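Local structure of alternansucrase (Leuconostoc mesenteroides, 6HVG) at residues K159-L164 / Q172-N177; N148-Y153 / N177-K182. The protein is a large multidomain enzyme of glycoside hydrolase family 70, holding a calcium ion and carrying repeats of the choline-binding, cell-wall-binding type. One frame throughout, in Å; residues are numbered along the deposited sequence.

Contact 1. Residues K159-L164 / Q172-N177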
loop_
_atom_site.group_PDB
_atom_site.type_symbol
_atom_site.label_atom_id
_atom_site.label_comp_id
_atom_site.label_asym_id
_atom_site.label_seq_id
_atom_site.Cartn_x
_atom_site.Cartn_y
_atom_site.Cartn_z
ATOM N N LYS A 159 -20.410 16.569 -34.855
ATOM C CA LYS A 159 -19.846 16.702 -36.194
ATOM C C LYS A 159 -18.725 15.687 -36.405
ATOM O O LYS A 159 -17.846 15.540 -35.565
ATOM C CB LYS A 159 -19.305 18.121 -36.394
ATOM C CG LYS A 159 -19.188 18.556 -37.855
ATOM C CD LYS A 159 -18.587 19.953 -37.980
ATOM C CE LYS A 159 -19.387 20.993 -37.193
ATOM N NZ LYS A 159 -18.999 22.398 -37.491
ATOM N N GLN A 160 -18.777 14.988 -37.536
ATOM C CA GLN A 160 -17.722 14.054 -37.936
ATOM C C GLN A 160 -16.448 14.829 -38.243
ATOM O O GLN A 160 -16.493 15.922 -38.800
ATOM C CB GLN A 160 -18.144 13.258 -39.176
ATOM C CG GLN A 160 -17.416 11.937 -39.346
ATOM C CD GLN A 160 -17.977 11.107 -40.481
ATOM O OE1 GLN A 160 -18.139 9.895 -40.357
ATOM N NE2 GLN A 160 -18.289 11.757 -41.588
ATOM N N VAL A 161 -15.310 14.248 -37.890
ATOM C CA VAL A 161 -14.038 14.946 -37.980
ATOM C C VAL A 161 -13.135 14.469 -39.125
ATOM O O VAL A 161 -12.845 13.278 -39.264
ATOM C CB VAL A 161 -13.273 14.805 -36.657
ATOM C CG1 VAL A 161 -11.868 15.351 -36.799
ATOM C CG2 VAL A 161 -14.012 15.534 -35.549
ATOM N N THR A 162 -12.674 15.427 -39.919
ATOM C CA THR A 162 -11.672 15.185 -40.963
ATOM C C THR A 162 -10.367 15.891 -40.598
ATOM O O THR A 162 -10.346 16.729 -39.708
ATOM C CB THR A 162 -12.141 15.701 -42.342
ATOM O OG1 THR A 162 -12.255 17.129 -42.301
ATOM C CG2 THR A 162 -13.481 15.057 -42.739
ATOM N N GLY A 163 -9.288 15.538 -41.297
ATOM C CA GLY A 163 -8.006 16.235 -41.184
ATOM C C GLY A 163 -7.195 15.856 -39.956
ATOM O O GLY A 163 -7.591 15.002 -39.166
ATOM N N LEU A 164 -6.045 16.504 -39.809
ATOM C CA LEU A 164 -5.171 16.299 -38.660
ATOM C C LEU A 164 -5.842 16.840 -37.399
ATOM O O LEU A 164 -6.330 17.967 -37.407
ATOM C CB LEU A 164 -3.844 17.025 -38.901
ATOM C CG LEU A 164 -2.790 16.860 -37.801
ATOM C CD1 LEU A 164 -2.059 15.514 -37.894
ATOM C CD2 LEU A 164 -1.812 18.028 -37.856
ATOM N N GLN A 172 -3.728 12.647 -34.482
ATOM C CA GLN A 172 -4.349 11.641 -35.353
ATOM C C GLN A 172 -4.793 12.275 -36.668
ATOM O O GLN A 172 -4.847 13.503 -36.770
ATOM C CB GLN A 172 -5.561 11.012 -34.658
ATOM C CG GLN A 172 -5.264 10.381 -33.299
ATOM C CD GLN A 172 -6.448 9.612 -32.717
ATOM O OE1 GLN A 172 -7.612 9.963 -32.954
ATOM N NE2 GLN A 172 -6.153 8.558 -31.945
ATOM N N TYR A 173 -5.103 11.462 -37.678
ATOM C CA TYR A 173 -5.517 11.993 -38.989
ATOM C C TYR A 173 -6.710 11.220 -39.540
ATOM O O TYR A 173 -6.787 10.008 -39.379
ATOM C CB TYR A 173 -4.349 11.982 -40.003
ATOM C CG TYR A 173 -4.665 12.663 -41.342
ATOM C CD1 TYR A 173 -5.295 11.966 -42.356
ATOM C CD2 TYR A 173 -4.348 14.008 -41.587
ATOM C CE1 TYR A 173 -5.603 12.563 -43.567
ATOM C CE2 TYR A 173 -4.663 14.613 -42.802
ATOM C CZ TYR A 173 -5.292 13.874 -43.789
ATOM O OH TYR A 173 -5.642 14.395 -45.012
ATOM N N PHE A 174 -7.639 11.948 -40.168
ATOM C CA PHE A 174 -8.785 11.372 -40.860
ATOM C C PHE A 174 -8.864 11.909 -42.284
ATOM O O PHE A 174 -8.764 13.109 -42.500
ATOM C CB PHE A 174 -10.077 11.707 -40.109
ATOM C CG PHE A 174 -10.033 11.343 -38.654
ATOM C CD1 PHE A 174 -9.351 12.149 -37.748
ATOM C CD2 PHE A 174 -10.644 10.189 -38.191
ATOM C CE1 PHE A 174 -9.274 11.806 -36.407
ATOM C CE2 PHE A 174 -10.582 9.851 -36.844
ATOM C CZ PHE A 174 -9.892 10.654 -35.947
ATOM N N ASP A 175 -9.035 11.017 -43.252
ATOM C CA ASP A 175 -9.142 11.397 -44.675
ATOM C C ASP A 175 -10.459 12.136 -44.907
ATOM O O ASP A 175 -11.151 12.449 -43.937
ATOM C CB ASP A 175 -9.069 10.147 -45.571
ATOM C CG ASP A 175 -7.662 9.582 -45.706
ATOM O OD1 ASP A 175 -6.703 10.372 -45.830
ATOM O OD2 ASP A 175 -7.525 8.335 -45.733
ATOM N N ASP A 176 -10.802 12.418 -46.171
ATOM C CA ASP A 176 -12.047 13.165 -46.507
ATOM C C ASP A 176 -13.379 12.463 -46.123
ATOM O O ASP A 176 -14.361 13.134 -45.772
ATOM C CB ASP A 176 -12.079 13.559 -47.993
ATOM C CG ASP A 176 -10.977 14.568 -48.378
ATOM O OD1 ASP A 176 -10.661 14.668 -49.582
ATOM O OD2 ASP A 176 -10.421 15.269 -47.503
ATOM N N ASN A 177 -13.414 11.131 -46.173
ATOM C CA ASN A 177 -14.595 10.368 -45.703
ATOM C C ASN A 177 -14.753 10.307 -44.171
ATOM O O ASN A 177 -15.800 9.876 -43.690
ATOM C CB ASN A 177 -14.630 8.946 -46.302
ATOM C CG ASN A 177 -13.301 8.200 -46.167
ATOM O OD1 ASN A 177 -12.473 8.492 -45.295
ATOM N ND2 ASN A 177 -13.094 7.227 -47.041
#

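Contact 2. Residues N148-Y153 / N177-K182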
loop_
_atom_site.group_PDB
_atom_site.type_symbol
_atom_site.label_atom_id
_atom_site.label_comp_id
_atom_site.label_asym_id
_atom_site.label_seq_id
_atom_site.Cartn_x
_atom_site.Cartn_y
_atom_site.Cartn_z
ATOM N N ASN A 148 -17.596 0.180 -40.866
ATOM C CA ASN A 148 -17.046 -0.647 -41.946
ATOM C C ASN A 148 -15.563 -0.951 -41.784
ATOM O O ASN A 148 -14.818 -0.948 -42.760
ATOM C CB ASN A 148 -17.305 0.016 -43.303
ATOM C CG ASN A 148 -18.735 0.484 -43.445
ATOM O OD1 ASN A 148 -19.598 0.123 -42.647
ATOM N ND2 ASN A 148 -18.998 1.290 -44.461
ATOM N N GLY A 149 -15.144 -1.215 -40.553
ATOM C CA GLY A 149 -13.755 -1.509 -40.276
ATOM C C GLY A 149 -12.875 -0.291 -40.058
ATOM O O GLY A 149 -11.648 -0.412 -39.970
ATOM N N TYR A 150 -13.478 0.884 -39.923
ATOM C CA TYR A 150 -12.694 2.102 -39.747
ATOM C C TYR A 150 -13.171 2.932 -38.574
ATOM O O TYR A 150 -14.370 3.005 -38.308
ATOM C CB TYR A 150 -12.757 2.931 -41.014
ATOM C CG TYR A 150 -12.064 2.289 -42.175
ATOM C CD1 TYR A 150 -10.692 2.467 -42.376
ATOM C CD2 TYR A 150 -12.770 1.509 -43.081
ATOM C CE1 TYR A 150 -10.044 1.887 -43.449
ATOM C CE2 TYR A 150 -12.132 0.932 -44.172
ATOM C CZ TYR A 150 -10.768 1.121 -44.343
ATOM O OH TYR A 150 -10.121 0.556 -45.407
ATOM N N PHE A 151 -12.223 3.569 -37.893
ATOM C CA PHE A 151 -12.553 4.485 -36.813
ATOM C C PHE A 151 -12.849 5.893 -37.304
ATOM O O PHE A 151 -12.085 6.486 -38.066
ATOM C CB PHE A 151 -11.460 4.513 -35.774
ATOM C CG PHE A 151 -11.447 3.299 -34.901
ATOM C CD1 PHE A 151 -12.038 3.326 -33.643
ATOM C CD2 PHE A 151 -10.867 2.112 -35.344
ATOM C CE1 PHE A 151 -12.036 2.200 -32.836
ATOM C CE2 PHE A 151 -10.859 0.980 -34.537
ATOM C CZ PHE A 151 -11.443 1.026 -33.284
ATOM N N VAL A 152 -14.001 6.390 -36.876
ATOM C CA VAL A 152 -14.427 7.761 -37.066
ATOM C C VAL A 152 -14.438 8.395 -35.668
ATOM O O VAL A 152 -14.525 7.682 -34.657
ATOM C CB VAL A 152 -15.831 7.789 -37.711
ATOM C CG1 VAL A 152 -16.422 9.187 -37.717
ATOM C CG2 VAL A 152 -15.764 7.260 -39.138
ATOM N N TYR A 153 -14.311 9.722 -35.610
ATOM C CA TYR A 153 -14.431 10.462 -34.352
ATOM C C TYR A 153 -15.492 11.527 -34.494
ATOM O O TYR A 153 -15.379 12.377 -35.369
ATOM C CB TYR A 153 -13.113 11.133 -33.958
ATOM C CG TYR A 153 -13.180 11.794 -32.597
ATOM C CD1 TYR A 153 -13.004 11.044 -31.430
ATOM C CD2 TYR A 153 -13.429 13.158 -32.470
ATOM C CE1 TYR A 153 -13.055 11.637 -30.179
ATOM C CE2 TYR A 153 -13.494 13.764 -31.227
ATOM C CZ TYR A 153 -13.302 13.008 -30.079
ATOM O OH TYR A 153 -13.360 13.634 -28.844
ATOM N N ASN A 177 -13.414 11.131 -46.173
ATOM C CA ASN A 177 -14.595 10.368 -45.703
ATOM C C ASN A 177 -14.753 10.307 -44.171
ATOM O O ASN A 177 -15.800 9.876 -43.690
ATOM C CB ASN A 177 -14.630 8.946 -46.302
ATOM C CG ASN A 177 -13.301 8.200 -46.167
ATOM O OD1 ASN A 177 -12.473 8.492 -45.295
ATOM N ND2 ASN A 177 -13.094 7.227 -47.041
ATOM N N GLY A 178 -13.726 10.727 -43.419
ATOM C CA GLY A 178 -13.784 10.802 -41.951
ATOM C C GLY A 178 -13.125 9.618 -41.269
ATOM O O GLY A 178 -13.127 9.508 -40.033
ATOM N N TYR A 179 -12.563 8.717 -42.071
ATOM C CA TYR A 179 -11.909 7.522 -41.539
ATOM C C TYR A 179 -10.535 7.862 -40.999
ATOM O O TYR A 179 -9.869 8.783 -41.481
ATOM C CB TYR A 179 -11.788 6.444 -42.621
ATOM C CG TYR A 179 -13.106 5.886 -43.117
ATOM C CD1 TYR A 179 -14.259 5.929 -42.330
ATOM C CD2 TYR A 179 -13.193 5.270 -44.361
ATOM C CE1 TYR A 179 -15.455 5.393 -42.776
ATOM C CE2 TYR A 179 -14.390 4.737 -44.819
ATOM C CZ TYR A 179 -15.515 4.803 -44.015
ATOM O OH TYR A 179 -16.715 4.284 -44.435
ATOM N N GLN A 180 -10.118 7.108 -39.996
ATOM C CA GLN A 180 -8.828 7.322 -39.376
ATOM C C GLN A 180 -7.771 6.474 -40.057
ATOM O O GLN A 180 -7.986 5.297 -40.343
ATOM C CB GLN A 180 -8.873 6.986 -37.896
ATOM C CG GLN A 180 -7.550 7.173 -37.182
ATOM C CD GLN A 180 -7.624 6.845 -35.701
ATOM O OE1 GLN A 180 -8.711 6.692 -35.140
ATOM N NE2 GLN A 180 -6.457 6.759 -35.049
ATOM N N VAL A 181 -6.621 7.103 -40.294
ATOM C CA VAL A 181 -5.504 6.505 -41.010
ATOM C C VAL A 181 -4.507 5.913 -40.041
ATOM O O VAL A 181 -4.128 6.555 -39.093
ATOM C CB VAL A 181 -4.786 7.555 -41.872
ATOM C CG1 VAL A 181 -3.638 6.936 -42.637
ATOM C CG2 VAL A 181 -5.767 8.198 -42.842
ATOM N N LYS A 182 -4.088 4.682 -40.308
ATOM C CA LYS A 182 -3.126 3.976 -39.488
ATOM C C LYS A 182 -2.077 3.298 -40.355
ATOM O O LYS A 182 -2.376 2.723 -41.404
ATOM C CB LYS A 182 -3.828 2.937 -38.645
ATOM C CG LYS A 182 -4.604 3.537 -37.511
ATOM C CD LYS A 182 -5.316 2.483 -36.690
ATOM C CE LYS A 182 -6.358 3.100 -35.761
ATOM N NZ LYS A 182 -7.022 2.041 -34.958
HETATM O O HOH W 1 -13.677 11.100 -38.008
#

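Contact 1. Residues K159-L164 / Q172-N177
F174 turns its CG anti to its own carbonyl carbon (chi1 -52°), bringing CG to 3.5 Å from V161 O, whereas Y173 sets CG anti to the backbone N (chi1 -174°); its ring lies beside G163 and L164. One face of the Y173 ring receives G163 CA, and its CD2 lies 4.1 Å from L164 CB. The F174 ring meets G163 O in plane at its edge, while its CD1 is 4.2 Å from V161 CG1; a flat hydrocarbon ring and a branched valine suit this buried spot, where the Y153 side chain also packs. Two backbone hydrogen bonds link G163 and F174: G163 N donates to F174 O at 2.8 Å, and F174 N donates to G163 O at 3.2 Å. They lie near the open end of the hairpin 163-167/170-174, the short two-stranded unit characteristic of choline-binding repeats. G163 has a positive phi (79°), which favours glycine. Just before it, the methyl CG2 of T162 rests 3.7 Å from D175 O and equally close to D176 O. The polar ends find other partners: D175 forms a salt bridge with R186, and Q172 OE1 is hydrogen-bonded to Y144 OH.

Contact 2. Residues N148-Y153 / N177-K182
F151 and Q180 bring the two backbones together, their CA atoms 5.3 Å apart, with V152 facing Y179 as the next pair. Strand 150-153 thus runs beside an irregular segment, and the direct link is slight: Q180 N points to F151 O at 2.8 Å in a bent, weak hydrogen bond. A water adds a bridge, accepting from Y153 N at 2.8 Å and lying 2.6 Å from G178 O. Before this, N177 OD1 accepts from Y179 N at 3.2 Å, an Asx turn that suits asparagine; G178 in its middle has a phi of 99°, at which a side chain would press on the preceding carbonyl.

Y150 and Y179 make the main side-chain contact. Each holds CG anti to its carbonyl carbon (chi1 -67° for Y150), and the rings form an offset stack with centroids 4.7 Å apart and nearly parallel planes. Y150 CB also sits over the Y179 face in a CH-pi contact, and V152 CG2 meets the edge of that ring in plane, 3.8 Å from CD1. Broad tyrosine rings fit a site near the surface, pairing flat surfaces while keeping a hydroxyl. K182, extended beyond CG, places NZ 3.9 Å from F151 CD2; NZ is also hydrogen-bonded to V198 O.

Strand 150-153 is the second strand of a hairpin with 144-147, where the V152 backbone bonds to E145. From the other segment, Q180 packs on Q172 and F174 of strand 170-174, so the loop leading to strand 185-188 is wedged between successive hairpins.

How the contacts relate
From the N terminus, the chain forms the hairpin 144-147/150-153, passes through the loop that includes 159-162, and makes the hairpin 163-167/170-174 before entering the loop 177-182. Contact 1 closes the short excursion of seven residues between L164 and Q172. Contact 2 closes a longer one of 23 residues, from Y153 to N177, and contact 1 lies within it apart from the shared N177, so the two nest without crossing. Their centres are about 8 Å apart. Two probable backbone hydrogen bonds join them: V161 N to Y153 O ties strand 150-153 to the loop leading into the next hairpin, and V181 N to Y173 O ties the loop 177-182 to strand 170-174.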